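Local structure of nicotinate-nucleotide pyrophosphorylase (Francisella tularensis subsp. tularensis, 3TQV) at residues Asp209-Ala214 / Val236-Gly241. The protein probably catalyses the decarboxylating transfer of a phosphoribosyl group to quinolinate, giving nicotinate mononucleotide, carbon dioxide and diphosphate on the way to NAD(+). Residues are numbered along the deposited sequence; the frame is centred on the assembly and turned at random.
Sequences DELNQA and VSIARG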
loop_
_atom_site.group_PDB
_atom_site.type_symbol
_atom_site.label_atom_id
_atom_site.label_comp_id
_atom_site.label_asym_id
_atom_site.label_seq_id
_atom_site.Cartn_x
_atom_site.Cartn_y
_atom_site.Cartn_z
ATOM N N ASP B 209 5.249 33.580 -14.301
ATOM C CA ASP B 209 4.448 34.736 -13.913
ATOM C C ASP B 209 3.672 34.497 -12.628
ATOM O O ASP B 209 3.616 35.370 -11.775
ATOM C CB ASP B 209 3.466 35.170 -15.006
ATOM C CG ASP B 209 2.597 36.332 -14.555
ATOM O OD1 ASP B 209 2.906 37.479 -14.931
ATOM O OD2 ASP B 209 1.634 36.105 -13.794
ATOM N N GLU B 210 3.049 33.334 -12.496
ATOM C CA GLU B 210 2.388 33.021 -11.239
ATOM C C GLU B 210 3.408 33.004 -10.097
ATOM O O GLU B 210 3.095 33.371 -8.964
ATOM C CB GLU B 210 1.631 31.692 -11.321
ATOM C CG GLU B 210 0.188 31.813 -11.807
ATOM C CD GLU B 210 -0.411 30.469 -12.192
ATOM O OE1 GLU B 210 0.372 29.504 -12.368
ATOM O OE2 GLU B 210 -1.655 30.374 -12.323
ATOM N N LEU B 211 4.636 32.597 -10.399
ATOM C CA LEU B 211 5.655 32.519 -9.362
ATOM C C LEU B 211 5.957 33.906 -8.814
ATOM O O LEU B 211 6.071 34.101 -7.600
ATOM C CB LEU B 211 6.938 31.861 -9.886
ATOM C CG LEU B 211 8.095 31.959 -8.878
ATOM C CD1 LEU B 211 7.803 31.071 -7.686
ATOM C CD2 LEU B 211 9.429 31.595 -9.513
ATOM N N ASN B 212 6.086 34.866 -9.726
ATOM C CA ASN B 212 6.322 36.249 -9.347
ATOM C C ASN B 212 5.203 36.771 -8.456
ATOM O O ASN B 212 5.445 37.415 -7.435
ATOM C CB ASN B 212 6.539 37.117 -10.590
ATOM C CG ASN B 212 7.854 36.804 -11.283
ATOM O OD1 ASN B 212 8.792 36.339 -10.645
ATOM N ND2 ASN B 212 7.925 37.036 -12.588
ATOM N N GLN B 213 3.975 36.450 -8.835
ATOM C CA GLN B 213 2.822 36.786 -8.025
ATOM C C GLN B 213 2.963 36.266 -6.592
ATOM O O GLN B 213 2.841 37.013 -5.622
ATOM C CB GLN B 213 1.552 36.215 -8.659
ATOM C CG GLN B 213 1.134 36.898 -9.954
ATOM C CD GLN B 213 -0.206 36.396 -10.457
ATOM O OE1 GLN B 213 -0.324 35.944 -11.588
ATOM N NE2 GLN B 213 -1.220 36.474 -9.613
ATOM N N ALA B 214 3.216 34.971 -6.470
ATOM C CA ALA B 214 3.234 34.322 -5.173
ATOM C C ALA B 214 4.379 34.880 -4.350
ATOM O O ALA B 214 4.267 35.024 -3.130
ATOM C CB ALA B 214 3.351 32.827 -5.336
ATOM N N VAL B 236 14.730 29.327 -9.822
ATOM C CA VAL B 236 15.777 29.369 -8.817
ATOM C C VAL B 236 16.427 30.747 -8.720
ATOM O O VAL B 236 16.585 31.266 -7.618
ATOM C CB VAL B 236 16.867 28.317 -9.090
ATOM C CG1 VAL B 236 18.064 28.542 -8.159
ATOM C CG2 VAL B 236 16.291 26.894 -8.958
ATOM N N SER B 237 16.809 31.334 -9.859
ATOM C CA SER B 237 17.355 32.699 -9.859
ATOM C C SER B 237 16.382 33.691 -9.236
ATOM O O SER B 237 16.753 34.486 -8.366
ATOM C CB SER B 237 17.704 33.180 -11.270
ATOM O OG SER B 237 18.906 32.601 -11.734
ATOM N N ILE B 238 15.139 33.646 -9.699
ATOM C CA ILE B 238 14.105 34.537 -9.198
ATOM C C ILE B 238 13.883 34.374 -7.696
ATOM O O ILE B 238 13.624 35.354 -6.997
ATOM C CB ILE B 238 12.772 34.314 -9.964
ATOM C CG1 ILE B 238 12.948 34.702 -11.437
ATOM C CG2 ILE B 238 11.628 35.090 -9.326
ATOM C CD1 ILE B 238 11.730 34.453 -12.285
ATOM N N ALA B 239 14.001 33.147 -7.202
ATOM C CA ALA B 239 13.519 32.854 -5.856
ATOM C C ALA B 239 14.612 32.920 -4.810
ATOM O O ALA B 239 14.331 33.027 -3.613
ATOM C CB ALA B 239 12.792 31.486 -5.807
ATOM N N ARG B 240 15.858 32.851 -5.269
ATOM C CA ARG B 240 17.003 32.856 -4.378
ATOM C C ARG B 240 16.888 33.996 -3.374
ATOM O O ARG B 240 16.835 35.174 -3.745
ATOM C CB ARG B 240 18.291 32.969 -5.183
ATOM C CG ARG B 240 19.547 32.772 -4.361
ATOM C CD ARG B 240 20.812 33.205 -5.099
ATOM N NE ARG B 240 20.875 32.754 -6.491
ATOM C CZ ARG B 240 20.974 31.487 -6.881
ATOM N NH1 ARG B 240 20.997 30.506 -5.980
ATOM N NH2 ARG B 240 21.030 31.203 -8.179
ATOM N N GLY B 241 16.812 33.619 -2.103
ATOM C CA GLY B 241 16.716 34.554 -1.000
ATOM C C GLY B 241 15.315 35.073 -0.739
ATOM O O GLY B 241 15.086 35.804 0.223
#
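Leu211 and Asn212 of helix 208-216 face Ile238, near the C-terminal end of helix 229-239, and the backbones come closest where Asn212 CA lies 8.0 Å from Ile238 CA. These are successive outer helices of the beta/alpha-barrel domain of the quinolinate phosphoribosyltransferase family: strand 221-225 runs between them in sequence, in a beta-alpha-beta-alpha order, and the two helices lie side by side outside the parallel sheet. Ile238 carries its side of the contact. Its CG2 branch meets the CD2 methyl of Leu211 at 4.1 Å, the two side chains running antiparallel past each other. Leu211 is the buried partner; its CB points toward helix 229-239, and a chi1 of 171° sets CG opposite the backbone N, beside the carbonyl carbon, which brings CD2 to Ile238 CG2. The same side chain also packs on Val222 and Leu245 of the sheet beneath. Ala239 touches Leu245 as well, so this residue of strand 244-248 is shared by the two helices. Toward solvent the contact passes to the exposed Asn212, whose side chain lies nearly perpendicular to that of Ile238. Helix 229-239 ends directly after Ala239. At the solvent-facing margin, the carboxamide oxygen OD1 of Asn212 sits against two methyls of Ile238, 3.4 Å from CG2 and 3.9 Å from CD1.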